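Heme-binding protein A / AI-2 binding protein A (PDB 6OFQ) binds the peptide STSA as the periplasmic substrate-binding protein of an ABC transporter, probably delivering peptides for uptake. Local coordinates at residues A289-S294 and P341-Y346; H316-D321 and P496-A501; I324-E329 and N384-V389; Q333-P338 and L500-S505; G427-I432 and V521-F526. All blocks are in the same frame, centred on the assembly; numbering follows the deposited sequence. Where two conformers were deposited one is given.

Interaction 1 of 5, residues A289-S294 and P341-Y346; sequences AGLLAS and PTIWGY
Leu-291 and Thr-342 mark the closest approach of the two backbones, with their CA atoms 6.4 Å apart. Residues 289-291 form a loop that leads into strand 292-298. The other segment has no regular structure; from Ile-343 to Tyr-346 it makes a type II beta turn, with Gly-345 at the third position in a positive-phi conformation. One polar bond joins the segments. Thr-342 OG1 donates to Gly-290 O over 2.9 Å and approaches in the carbonyl plane, with a C=O...donor angle of 149°. The Thr-342 hydroxyl lies between its own backbone N and carbonyl carbon (chi1 42°), while the methyl CG2 sits beside the N. Thr-342 CG2 lies against both Gly-290 O, at 3.5 Å, and Ala-289 CB, at 3.9 Å.

The contact lies in a type II periplasmic binding protein, beside the start of strand 292-298 in its seven-stranded mixed sheet. That strand runs between strands 423-429 and 497-510, and the 341-346 loop lies next to it.

Leu-291 supplies the apolar half. Its branch CD2 reaches Ile-343 CG1 at 3.5 Å, and the two side chains cross at about a right angle. Leu-291 CD2 is also 3.4 Å from Thr-342 OG1, so it borders the polar bond as well as the apolar patch. Ile-343 CD1 reaches Leu-291 CD2 too, at 3.9 Å. Within the loop, Pro-341 CB stands 3.8 Å above the plane of the Tyr-346 ring, over its centre.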
# COMPACT_ATOMS: atom_id res chain seq x y z
N ALA A 289 -8.96 12.38 -7.42
CA ALA A 289 -9.75 11.92 -6.30
C ALA A 289 -9.10 10.95 -5.34
O ALA A 289 -9.20 10.97 -4.10
CB ALA A 289 -11.00 11.24 -6.83
N GLY A 290 -8.37 10.07 -5.99
CA GLY A 290 -7.47 9.15 -5.24
C GLY A 290 -8.09 7.77 -5.02
O GLY A 290 -9.30 7.55 -5.13
N LEU A 291 -7.25 6.82 -4.67
CA LEU A 291 -7.60 5.43 -4.29
C LEU A 291 -7.20 5.16 -2.84
O LEU A 291 -6.87 4.04 -2.45
CB LEU A 291 -7.00 4.37 -5.20
CG LEU A 291 -7.60 4.39 -6.60
CD1 LEU A 291 -6.77 3.59 -7.57
CD2 LEU A 291 -8.90 3.60 -6.53
N LEU A 292 -7.29 6.22 -2.05
CA LEU A 292 -6.80 6.26 -0.67
C LEU A 292 -7.91 6.30 0.35
O LEU A 292 -8.93 6.96 0.16
CB LEU A 292 -6.01 7.57 -0.47
CG LEU A 292 -4.82 7.80 -1.40
CD1 LEU A 292 -4.45 9.26 -1.62
CD2 LEU A 292 -3.65 7.08 -0.75
N ALA A 293 -7.71 5.67 1.51
CA ALA A 293 -8.59 5.82 2.64
C ALA A 293 -7.74 6.03 3.89
O ALA A 293 -6.63 5.48 3.99
CB ALA A 293 -9.51 4.62 2.83
N SER A 294 -8.22 6.86 4.82
CA SER A 294 -7.55 7.18 6.09
C SER A 294 -8.59 7.10 7.20
O SER A 294 -9.67 7.65 7.09
CB SER A 294 -6.98 8.61 5.98
OG SER A 294 -6.28 8.93 7.18
N PRO A 341 -14.87 5.67 -3.28
CA PRO A 341 -15.89 5.53 -4.32
C PRO A 341 -15.34 5.49 -5.74
O PRO A 341 -16.13 5.26 -6.66
CB PRO A 341 -16.83 6.71 -4.07
CG PRO A 341 -16.06 7.65 -3.31
CD PRO A 341 -15.06 6.91 -2.50
N THR A 342 -14.03 5.66 -5.88
CA THR A 342 -13.35 5.40 -7.15
C THR A 342 -13.27 3.90 -7.46
O THR A 342 -12.88 3.63 -8.58
CB THR A 342 -11.96 6.00 -7.09
OG1 THR A 342 -11.41 5.72 -5.77
CG2 THR A 342 -12.06 7.49 -7.24
N ILE A 343 -13.63 3.01 -6.56
CA ILE A 343 -13.66 1.59 -6.83
C ILE A 343 -15.13 1.18 -6.92
O ILE A 343 -15.97 1.56 -6.13
CB ILE A 343 -12.89 0.87 -5.72
CG1 ILE A 343 -11.46 1.36 -5.63
CG2 ILE A 343 -12.94 -0.65 -5.94
CD1 ILE A 343 -10.70 0.75 -4.48
N TRP A 344 -15.33 0.25 -7.86
CA TRP A 344 -16.62 -0.36 -7.97
C TRP A 344 -17.09 -1.09 -6.72
O TRP A 344 -16.26 -1.54 -5.91
CB TRP A 344 -16.68 -1.34 -9.14
CG TRP A 344 -15.81 -2.59 -9.03
CD1 TRP A 344 -14.50 -2.68 -9.39
CD2 TRP A 344 -16.16 -3.83 -8.44
NE1 TRP A 344 -14.02 -3.95 -9.15
CE2 TRP A 344 -15.03 -4.68 -8.57
CE3 TRP A 344 -17.32 -4.35 -7.82
CZ2 TRP A 344 -15.00 -5.99 -8.15
CZ3 TRP A 344 -17.26 -5.70 -7.42
CH2 TRP A 344 -16.12 -6.46 -7.53
N GLY A 345 -18.40 -1.20 -6.52
CA GLY A 345 -18.92 -1.95 -5.39
C GLY A 345 -19.15 -1.14 -4.13
O GLY A 345 -19.72 -1.63 -3.14
N TYR A 346 -18.79 0.14 -4.15
CA TYR A 346 -18.98 1.06 -3.05
C TYR A 346 -20.46 1.21 -2.73
O TYR A 346 -21.28 1.30 -3.67
CB TYR A 346 -18.45 2.43 -3.42
CG TYR A 346 -18.46 3.52 -2.37
CD1 TYR A 346 -19.54 4.37 -2.19
CD2 TYR A 346 -17.35 3.73 -1.59
CE1 TYR A 346 -19.55 5.39 -1.27
CE2 TYR A 346 -17.35 4.71 -0.59
CZ TYR A 346 -18.41 5.56 -0.48
OH TYR A 346 -18.38 6.53 0.48

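Interaction 2 of 5, residues H316-D321 and P496-A501; sequences HAINVD and PYVPLA
Val-320 and Leu-500 make the tightest contact between these segments, where a methyl meets a backbone oxygen. Val-320 CG1 lies 3.1 Å from Leu-500 O, which is close for such a pair. It gets there by standing anti to its own backbone N (chi1 170°). The other methyl, Val-320 CG2, sits beside the N, 3.8 Å from Pro-499 O. The strand backbone is irregular here: Leu-500 and Ala-501 both face Ser-294, a classic beta bulge in strand 497-510. Leu-500 O takes its hydrogen bond from Met-335 N.

The remaining contacts are apolar and looser. Val-320 CG2 and Leu-500 CD2 are 4.2 Å apart, with the side chains crossing at about a right angle. Ile-318 uses both of its branches: CG2 touches Leu-500 CD2 at 4.2 Å, and CD1 touches Val-498 CG1 at 4.1 Å.

Polar groups act at the borders. Asn-319 is the N-cap of helix 320-328, and its OD1 accepts from Asp-322 N. Asp-321 forms a salt bridge with Lys-334.

The junction between helices 308-317 and 320-328 is thus laid against the strand by aliphatic branches. Shape and burial, rather than directed bonds between the two segments, set the fit.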
# COMPACT_ATOMS: atom_id res chain seq x y z
N HIS A 316 -19.61 9.05 16.88
CA HIS A 316 -20.50 10.20 16.92
C HIS A 316 -19.84 11.43 17.53
O HIS A 316 -20.43 12.51 17.51
CB HIS A 316 -21.78 9.87 17.71
CG HIS A 316 -22.73 8.94 17.04
ND1 HIS A 316 -23.41 9.25 15.90
CD2 HIS A 316 -23.03 7.64 17.30
CE1 HIS A 316 -24.14 8.21 15.50
NE2 HIS A 316 -23.90 7.21 16.33
N ALA A 317 -18.67 11.29 18.14
CA ALA A 317 -18.00 12.38 18.86
C ALA A 317 -16.93 13.09 18.03
O ALA A 317 -16.45 14.14 18.42
CB ALA A 317 -17.39 11.92 20.16
N ILE A 318 -16.65 12.60 16.83
CA ILE A 318 -15.63 13.21 15.97
C ILE A 318 -16.29 13.83 14.76
O ILE A 318 -16.98 13.18 13.98
CB ILE A 318 -14.60 12.17 15.51
CG1 ILE A 318 -13.81 11.69 16.72
CG2 ILE A 318 -13.63 12.70 14.45
CD1 ILE A 318 -13.14 10.35 16.58
N ASN A 319 -16.21 15.17 14.69
CA ASN A 319 -16.81 15.86 13.56
C ASN A 319 -16.00 15.82 12.29
O ASN A 319 -14.99 16.51 12.15
CB ASN A 319 -17.13 17.30 13.97
CG ASN A 319 -17.76 18.09 12.86
OD1 ASN A 319 -17.82 17.72 11.70
ND2 ASN A 319 -18.35 19.24 13.27
N VAL A 320 -16.27 14.84 11.45
CA VAL A 320 -15.40 14.58 10.30
C VAL A 320 -15.43 15.73 9.29
O VAL A 320 -14.40 16.02 8.67
CB VAL A 320 -15.69 13.19 9.63
CG1 VAL A 320 -14.95 13.07 8.31
CG2 VAL A 320 -15.32 12.09 10.60
N ASP A 321 -16.57 16.40 9.11
CA ASP A 321 -16.57 17.57 8.22
C ASP A 321 -15.53 18.63 8.69
O ASP A 321 -14.75 19.20 7.93
CB ASP A 321 -17.93 18.22 8.08
CG ASP A 321 -18.94 17.37 7.34
OD1 ASP A 321 -18.60 16.57 6.45
OD2 ASP A 321 -20.14 17.58 7.57
N PRO A 496 -16.06 -1.09 13.80
CA PRO A 496 -14.79 -1.45 14.41
C PRO A 496 -13.69 -0.45 14.18
O PRO A 496 -12.52 -0.82 14.29
CB PRO A 496 -14.47 -2.77 13.73
CG PRO A 496 -14.96 -2.50 12.36
CD PRO A 496 -16.29 -1.86 12.57
N TYR A 497 -14.03 0.82 13.92
CA TYR A 497 -13.07 1.82 13.51
C TYR A 497 -13.77 3.17 13.45
O TYR A 497 -14.99 3.21 13.63
CB TYR A 497 -12.47 1.52 12.13
CG TYR A 497 -13.25 1.72 10.89
CD1 TYR A 497 -14.44 1.06 10.65
CD2 TYR A 497 -12.67 2.46 9.88
CE1 TYR A 497 -15.11 1.16 9.42
CE2 TYR A 497 -13.34 2.64 8.69
CZ TYR A 497 -14.47 1.90 8.44
OH TYR A 497 -15.13 2.11 7.24
N VAL A 498 -13.04 4.26 13.22
CA VAL A 498 -13.67 5.51 12.88
C VAL A 498 -13.22 5.88 11.46
O VAL A 498 -12.05 6.28 11.25
CB VAL A 498 -13.28 6.65 13.80
CG1 VAL A 498 -14.09 7.86 13.43
CG2 VAL A 498 -13.48 6.31 15.27
N PRO A 499 -14.09 5.83 10.46
CA PRO A 499 -13.74 6.32 9.11
C PRO A 499 -13.47 7.82 9.15
O PRO A 499 -14.22 8.57 9.81
CB PRO A 499 -14.95 6.02 8.25
CG PRO A 499 -16.03 5.67 9.17
CD PRO A 499 -15.48 5.31 10.50
N LEU A 500 -12.41 8.28 8.50
CA LEU A 500 -12.14 9.74 8.51
C LEU A 500 -12.28 10.27 7.08
O LEU A 500 -13.25 10.98 6.74
CB LEU A 500 -10.77 10.02 9.11
CG LEU A 500 -10.64 9.69 10.59
CD1 LEU A 500 -9.21 9.81 10.96
CD2 LEU A 500 -11.50 10.63 11.42
N ALA A 501 -11.35 9.93 6.18
CA ALA A 501 -11.35 10.60 4.87
C ALA A 501 -10.88 9.70 3.75
O ALA A 501 -10.12 8.76 3.94
CB ALA A 501 -10.40 11.78 4.92

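Interaction 3 of 5, residues I324-E329 and N384-V389; sequences IKVIYE and NPKGAV
Ile-327 rests on Gly-387, where the two helices come closest, with CG1 3.9 Å from Gly-387 CA. Beyond CG1 the chain is twisted away from a staggered form: chi2 is 27°, which brings CD1 to 4.2 Å from Lys-386 O. This off-staggered torsion suggests some local strain. On its other branch, Ile-327 CG2 lies above the rim of the Tyr-328 ring.

Lys-386 reaches across to the end of helix 320-328. Its chain bends at chi3 (-61°), which places CE 3.7 Å from Val-326 O, and again at chi4 (-122°), which places NZ. Its CD meets Val-326 CG1 at 4.2 Å, the two side chains lying obliquely to each other. Asn-384 caps the turn that leads into helix 386-396: its OD1 accepts from Lys-386 N at 3.1 Å, with the donor above the carbonyl plane.

A water forms a weak bridge between the segments. Its bond to Val-326 O is too short to be trusted and is doubtful, and those to Glu-329 OE2 and Lys-386 NZ are weak. Glu-329 OE2 and Lys-386 NZ themselves are 5.1 Å apart. The opposite charges probably attract each other mildly across this water, while the apolar branches and the glycine provide the close packing.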
# COMPACT_ATOMS: atom_id res chain seq x y z
N ILE A 324 -11.88 17.32 8.11
CA ILE A 324 -11.47 17.54 6.75
C ILE A 324 -11.04 18.99 6.48
O ILE A 324 -10.06 19.20 5.79
CB ILE A 324 -12.48 16.95 5.78
CG1 ILE A 324 -12.36 15.41 5.93
CG2 ILE A 324 -12.34 17.49 4.35
CD1 ILE A 324 -13.49 14.73 5.19
N LYS A 325 -11.80 19.93 7.01
CA LYS A 325 -11.36 21.33 6.93
C LYS A 325 -10.03 21.63 7.60
O LYS A 325 -9.15 22.22 6.96
CB LYS A 325 -12.48 22.20 7.52
CG LYS A 325 -13.70 22.24 6.64
CD LYS A 325 -14.87 23.11 7.07
CE LYS A 325 -16.00 22.88 6.07
NZ LYS A 325 -17.13 23.85 6.15
N VAL A 326 -9.83 21.19 8.84
CA VAL A 326 -8.61 21.41 9.59
C VAL A 326 -7.38 20.68 9.13
O VAL A 326 -6.28 21.24 9.09
CB VAL A 326 -8.79 21.06 11.09
CG1 VAL A 326 -7.50 21.21 11.89
CG2 VAL A 326 -9.83 22.02 11.61
N ILE A 327 -7.53 19.38 8.95
CA ILE A 327 -6.42 18.54 8.67
C ILE A 327 -6.15 18.59 7.19
O ILE A 327 -5.00 18.51 6.79
CB ILE A 327 -6.58 17.06 9.10
CG1 ILE A 327 -6.53 16.87 10.61
CG2 ILE A 327 -5.54 16.13 8.46
CD1 ILE A 327 -6.96 18.02 11.50
N TYR A 328 -7.18 18.53 6.37
CA TYR A 328 -6.97 18.40 4.96
C TYR A 328 -7.18 19.64 4.14
O TYR A 328 -7.00 19.64 2.92
CB TYR A 328 -7.85 17.26 4.38
CG TYR A 328 -7.41 15.84 4.78
CD1 TYR A 328 -6.31 15.21 4.20
CD2 TYR A 328 -8.03 15.19 5.83
CE1 TYR A 328 -5.86 13.98 4.65
CE2 TYR A 328 -7.61 13.94 6.26
CZ TYR A 328 -6.53 13.35 5.68
OH TYR A 328 -6.18 12.09 6.14
N GLU A 329 -7.59 20.74 4.79
CA GLU A 329 -7.92 21.95 4.07
C GLU A 329 -8.85 21.72 2.90
O GLU A 329 -8.81 22.38 1.86
CB GLU A 329 -6.65 22.67 3.62
CG GLU A 329 -5.76 22.97 4.79
CD GLU A 329 -6.13 24.26 5.54
OE1 GLU A 329 -6.84 25.12 5.02
OE2 GLU A 329 -5.70 24.30 6.69
N ASN A 384 0.60 15.30 10.07
CA ASN A 384 0.37 16.60 10.70
C ASN A 384 0.03 16.39 12.18
O ASN A 384 -0.93 15.68 12.41
CB ASN A 384 -0.81 17.20 9.97
CG ASN A 384 -1.07 18.64 10.31
OD1 ASN A 384 -0.74 19.13 11.38
ND2 ASN A 384 -1.67 19.35 9.35
N PRO A 385 0.71 17.02 13.15
CA PRO A 385 0.45 16.84 14.57
C PRO A 385 -0.98 17.25 14.97
O PRO A 385 -1.47 16.74 15.97
CB PRO A 385 1.55 17.60 15.32
CG PRO A 385 2.26 18.38 14.28
CD PRO A 385 1.94 17.80 12.93
N LYS A 386 -1.59 18.10 14.17
CA LYS A 386 -2.96 18.55 14.36
C LYS A 386 -3.96 17.42 14.45
O LYS A 386 -4.99 17.53 15.12
CB LYS A 386 -3.41 19.58 13.30
CG LYS A 386 -2.85 20.98 13.53
CD LYS A 386 -3.49 22.07 12.67
CE LYS A 386 -3.29 21.81 11.18
NZ LYS A 386 -2.58 22.91 10.47
N GLY A 387 -3.69 16.31 13.76
CA GLY A 387 -4.67 15.26 13.67
C GLY A 387 -4.90 14.58 15.01
O GLY A 387 -6.05 14.48 15.41
N ALA A 388 -3.85 14.15 15.67
CA ALA A 388 -3.95 13.53 16.98
C ALA A 388 -4.53 14.53 17.97
O ALA A 388 -5.30 14.13 18.81
CB ALA A 388 -2.66 12.92 17.45
N VAL A 389 -4.11 15.78 17.89
CA VAL A 389 -4.64 16.81 18.79
C VAL A 389 -6.15 17.01 18.62
O VAL A 389 -6.89 17.11 19.58
CB VAL A 389 -3.85 18.10 18.57
CG1 VAL A 389 -4.54 19.32 19.21
CG2 VAL A 389 -2.44 17.96 19.08
O HOH W 1 -5.89 23.56 9.99

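Interaction 4 of 5, residues Q333-P338 and L500-S505; sequences QKMVNP and LAYPYS
Gln-333 and Tyr-502 form an antiparallel hydrogen-bonded pair: Gln-333 N donates to Tyr-502 O at 3.0 Å, and Tyr-502 N to Gln-333 O at 2.8 Å. Lys-334 and Ala-501 follow as a non-hydrogen-bonded pair. The next bond, Met-335 N to Leu-500 O at 3.0 Å, falls at the classic bulge of strand 497-510.

Tyr-502 carries most of the side-chain contact. Its hydroxyl holds the chain where strand 332-334 has ended: it donates to Asn-337 O at 2.7 Å, and accepts from Val-336 N at 3.1 Å. The Asn-337 oxygen lies at the ring edge, near its plane. These bonds fix the ring across residues 335-337, and a weak bond to Tyr-346 OH adds a further partner.

Met-335 covers one face of the ring. Its CA is 3.9 Å from the ring centroid, 26° off the normal, a CH-pi contact. CG is anti to the backbone N (chi1 -179°) and meets Tyr-502 CE1 at 3.5 Å. Met-335 SD, farther along the extended chain, is 5.1 Å from the Tyr-502 ring centroid and oblique to the ring, a Met-aromatic contact. The side chains cross at about a right angle. Gln-333 lies on the same face of the sheet as Tyr-502 and packs loosely on it.

The short strand 332-334 thus flanks strand 497-510, whose other partners here include strand 292-298. Met-335 touches Ala-293 and Trp-295 of that strand. Helix 320-328 packs against the pair, with Tyr-328 touching Ala-501 and Pro-503.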
# COMPACT_ATOMS: atom_id res chain seq x y z
N GLN A 333 -12.56 13.79 0.77
CA GLN A 333 -13.98 13.49 0.88
C GLN A 333 -14.26 12.73 2.17
O GLN A 333 -13.43 11.89 2.57
CB GLN A 333 -14.44 12.69 -0.37
CG GLN A 333 -15.89 12.26 -0.35
CD GLN A 333 -16.45 11.65 -1.64
OE1 GLN A 333 -15.84 11.80 -2.70
NE2 GLN A 333 -17.65 11.04 -1.57
N LYS A 334 -15.37 12.94 2.84
CA LYS A 334 -15.72 12.23 4.05
C LYS A 334 -15.78 10.72 3.78
O LYS A 334 -16.44 10.29 2.82
CB LYS A 334 -17.08 12.72 4.54
CG LYS A 334 -17.66 11.97 5.73
CD LYS A 334 -18.88 12.61 6.40
CE LYS A 334 -19.70 13.58 5.59
NZ LYS A 334 -20.57 14.32 6.53
N MET A 335 -15.10 9.94 4.62
CA MET A 335 -15.12 8.49 4.48
C MET A 335 -16.40 7.92 5.11
O MET A 335 -16.85 8.34 6.19
CB MET A 335 -13.86 7.91 5.10
CG MET A 335 -13.72 6.40 5.02
SD MET A 335 -12.15 5.92 5.77
CE MET A 335 -12.22 4.13 5.63
N VAL A 336 -17.00 6.97 4.38
CA VAL A 336 -18.19 6.24 4.80
C VAL A 336 -17.87 4.75 4.84
O VAL A 336 -17.95 4.15 5.90
CB VAL A 336 -19.35 6.53 3.85
CG1 VAL A 336 -20.59 5.79 4.34
CG2 VAL A 336 -19.64 8.05 3.85
N ASN A 337 -17.51 4.13 3.73
CA ASN A 337 -17.13 2.71 3.64
C ASN A 337 -15.63 2.53 3.73
O ASN A 337 -14.84 3.48 3.60
CB ASN A 337 -17.67 2.10 2.33
CG ASN A 337 -19.18 2.26 2.21
OD1 ASN A 337 -19.88 1.78 3.12
ND2 ASN A 337 -19.66 3.00 1.19
N PRO A 338 -15.16 1.28 3.88
CA PRO A 338 -13.70 1.09 4.07
C PRO A 338 -12.84 1.42 2.88
O PRO A 338 -11.64 1.56 3.07
CB PRO A 338 -13.55 -0.37 4.42
CG PRO A 338 -14.89 -0.72 5.01
CD PRO A 338 -15.91 0.05 4.21
N LEU A 500 -12.41 8.28 8.50
CA LEU A 500 -12.14 9.74 8.51
C LEU A 500 -12.28 10.27 7.08
O LEU A 500 -13.25 10.98 6.74
CB LEU A 500 -10.77 10.02 9.11
CG LEU A 500 -10.64 9.69 10.59
CD1 LEU A 500 -9.21 9.81 10.96
CD2 LEU A 500 -11.50 10.63 11.42
N ALA A 501 -11.35 9.93 6.18
CA ALA A 501 -11.35 10.60 4.87
C ALA A 501 -10.88 9.70 3.75
O ALA A 501 -10.12 8.76 3.94
CB ALA A 501 -10.40 11.78 4.92
N TYR A 502 -11.32 10.01 2.53
CA TYR A 502 -10.69 9.63 1.28
C TYR A 502 -9.84 10.84 0.88
O TYR A 502 -10.42 11.73 0.22
CB TYR A 502 -11.71 9.27 0.21
CG TYR A 502 -12.69 8.23 0.65
CD1 TYR A 502 -12.27 7.00 1.15
CD2 TYR A 502 -14.06 8.49 0.60
CE1 TYR A 502 -13.22 6.09 1.56
CE2 TYR A 502 -15.02 7.60 1.05
CZ TYR A 502 -14.58 6.39 1.57
OH TYR A 502 -15.53 5.55 2.06
N PRO A 503 -8.54 10.88 1.18
CA PRO A 503 -7.81 12.08 0.79
C PRO A 503 -7.64 12.15 -0.70
O PRO A 503 -7.47 11.12 -1.36
CB PRO A 503 -6.44 11.90 1.45
CG PRO A 503 -6.68 10.90 2.55
CD PRO A 503 -7.76 9.97 2.03
N TYR A 504 -7.69 13.34 -1.24
CA TYR A 504 -7.33 13.50 -2.63
C TYR A 504 -5.83 13.23 -2.79
O TYR A 504 -5.06 13.40 -1.82
CB TYR A 504 -7.55 14.97 -3.03
CG TYR A 504 -8.96 15.45 -3.02
CD1 TYR A 504 -10.04 14.62 -2.97
CD2 TYR A 504 -9.18 16.81 -3.10
CE1 TYR A 504 -11.34 15.13 -2.96
CE2 TYR A 504 -10.45 17.34 -3.10
CZ TYR A 504 -11.50 16.51 -2.99
OH TYR A 504 -12.79 17.05 -2.99
N SER A 505 -5.42 12.74 -3.94
CA SER A 505 -3.98 12.61 -4.23
C SER A 505 -3.53 14.01 -4.65
O SER A 505 -4.02 14.51 -5.67
CB SER A 505 -3.65 11.65 -5.38
OG SER A 505 -2.25 11.60 -5.49

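Interaction 5 of 5, residues G427-I432 and V521-F526; sequences GWMADI and VSVNRF
Ala-430 O accepts from a water at 2.7 Å, and the same water accepts from Ser-522 N at 2.9 Å. This bridge carries the polar link between the segments. Beside it, Val-521 packs on backbone oxygens. Its CG1, anti to the carbonyl carbon (chi1 -64°), is 3.4 Å from Ala-430 O. Its CG2 lies 3.5 Å from Asp-431 O. Ala-430 CB is a looser neighbour of Val-521 CG1, at 4.3 Å.

Met-429, at the end of strand 423-429, adds its terminal CE, which touches Val-521 CA at 4.2 Å and Val-523 CG1 at 4.4 Å.

The second segment is held in shape from within. Ser-522 to Arg-525 form a type I beta turn. Arg-525 NE donates to Ser-522 O at 2.9 Å, in the guanidinium plane and on a carbonyl lone pair. Its NH2 donates to Val-521 O, somewhat out of that plane, and NH1 to Phe-68 O. The guanidinium therefore ties the turn to strand 66-68.

Asp-431 OD2 is hydrogen-bonded to Tyr-143 OH. Strand 423-429 belongs to the seven-stranded sheet, whereas 521-526 packs on strands 66-68 and 32-37 of two other sheets. Such a water-bridged meeting of separate sheets is consistent with the interface between the lobes of a type II periplasmic binding protein.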
# COMPACT_ATOMS: atom_id res chain seq x y z
N GLY A 427 -3.99 4.06 7.25
CA GLY A 427 -4.29 4.47 5.88
C GLY A 427 -3.91 3.34 4.95
O GLY A 427 -2.99 2.52 5.16
N TRP A 428 -4.54 3.40 3.79
CA TRP A 428 -4.31 2.43 2.72
C TRP A 428 -4.48 3.06 1.35
O TRP A 428 -5.43 3.86 1.11
CB TRP A 428 -5.31 1.29 2.79
CG TRP A 428 -5.02 0.08 1.97
CD1 TRP A 428 -5.71 -0.36 0.86
CD2 TRP A 428 -4.08 -0.93 2.28
NE1 TRP A 428 -5.25 -1.58 0.47
CE2 TRP A 428 -4.24 -1.96 1.33
CE3 TRP A 428 -3.09 -1.06 3.26
CZ2 TRP A 428 -3.44 -3.08 1.32
CZ3 TRP A 428 -2.33 -2.20 3.26
CH2 TRP A 428 -2.53 -3.20 2.32
N MET A 429 -3.56 2.77 0.47
CA MET A 429 -3.67 3.06 -0.96
C MET A 429 -3.95 1.73 -1.63
O MET A 429 -3.25 0.73 -1.43
CB MET A 429 -2.30 3.55 -1.42
CG MET A 429 -2.12 3.62 -2.92
SD MET A 429 -3.29 4.75 -3.72
CE MET A 429 -3.06 4.34 -5.46
N ALA A 430 -5.01 1.70 -2.45
CA ALA A 430 -5.30 0.52 -3.26
C ALA A 430 -4.08 -0.00 -3.96
O ALA A 430 -3.39 0.74 -4.66
CB ALA A 430 -6.39 0.79 -4.28
N ASP A 431 -3.89 -1.32 -3.88
CA ASP A 431 -2.95 -2.02 -4.73
C ASP A 431 -3.54 -2.40 -6.08
O ASP A 431 -2.81 -2.55 -7.05
CB ASP A 431 -2.38 -3.28 -4.05
CG ASP A 431 -1.81 -2.95 -2.68
OD1 ASP A 431 -0.88 -2.08 -2.61
OD2 ASP A 431 -2.32 -3.53 -1.68
N ILE A 432 -4.84 -2.71 -6.09
CA ILE A 432 -5.65 -3.17 -7.23
C ILE A 432 -7.00 -2.47 -7.05
O ILE A 432 -7.39 -2.17 -5.93
CB ILE A 432 -5.73 -4.70 -7.26
CG1 ILE A 432 -6.57 -5.26 -6.12
CG2 ILE A 432 -4.33 -5.28 -7.38
CD1 ILE A 432 -6.83 -6.75 -6.23
N VAL A 521 -2.90 2.59 -9.98
CA VAL A 521 -2.14 1.98 -8.87
C VAL A 521 -0.65 1.94 -9.25
O VAL A 521 -0.22 2.05 -10.40
CB VAL A 521 -2.72 0.59 -8.52
CG1 VAL A 521 -4.16 0.69 -8.00
CG2 VAL A 521 -2.63 -0.35 -9.72
N SER A 522 0.16 1.67 -8.25
CA SER A 522 1.62 1.70 -8.36
C SER A 522 2.08 2.99 -9.04
O SER A 522 2.73 3.00 -10.11
CB SER A 522 2.17 0.43 -9.04
OG SER A 522 3.61 0.42 -8.91
N VAL A 523 1.71 4.11 -8.44
CA VAL A 523 1.92 5.39 -9.09
C VAL A 523 3.35 5.91 -9.11
O VAL A 523 3.67 6.84 -9.84
CB VAL A 523 0.97 6.49 -8.52
CG1 VAL A 523 -0.47 6.04 -8.57
CG2 VAL A 523 1.36 6.83 -7.08
N ASN A 524 4.17 5.37 -8.21
CA ASN A 524 5.56 5.82 -8.06
C ASN A 524 6.58 5.03 -8.82
O ASN A 524 7.75 4.99 -8.46
CB ASN A 524 5.92 5.99 -6.58
CG ASN A 524 5.07 7.07 -5.94
OD1 ASN A 524 4.91 8.16 -6.47
ND2 ASN A 524 4.43 6.73 -4.81
N ARG A 525 6.13 4.39 -9.89
CA ARG A 525 7.02 3.91 -10.95
C ARG A 525 7.38 5.12 -11.81
O ARG A 525 6.50 5.93 -12.16
CB ARG A 525 6.29 2.89 -11.81
CG ARG A 525 6.12 1.58 -11.06
CD ARG A 525 5.25 0.60 -11.81
NE ARG A 525 3.88 1.08 -11.92
CZ ARG A 525 3.03 0.66 -12.81
NH1 ARG A 525 3.37 -0.20 -13.74
NH2 ARG A 525 1.78 1.10 -12.74
N PHE A 526 8.67 5.31 -12.09
CA PHE A 526 9.15 6.51 -12.78
C PHE A 526 9.48 6.27 -14.23
O PHE A 526 9.98 7.17 -14.87
CB PHE A 526 10.40 7.07 -12.05
CG PHE A 526 10.13 7.40 -10.61
CD1 PHE A 526 9.14 8.32 -10.24
CD2 PHE A 526 10.82 6.77 -9.61
CE1 PHE A 526 8.79 8.54 -8.92
CE2 PHE A 526 10.53 7.05 -8.28
CZ PHE A 526 9.54 7.94 -7.93
O HOH W 2 -0.88 1.38 -5.52

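Interactions 1, 2 and 4 gather on strand 497-510 and its neighbours in the seven-stranded mixed sheet. Interactions 2 and 4 share Leu-500 and Ala-501, with centres 10 Å apart; those of interactions 1 and 4 are 8 Å apart. Helix 320-328 serves both 2 and 3, and 3 is nested in the chain loop that 2 closes. Interactions 1 and 5 meet through paired strands 292-298 and 423-429, with centres 12 Å apart. The centres of interactions 2 and 5 are 24 Å apart. Along the chain, most of these loops cross, as strand 497-510 returns late to meet 292-298 and 332-334. The first four probably belong to one lobe, while interaction 5 probably joins it to the other.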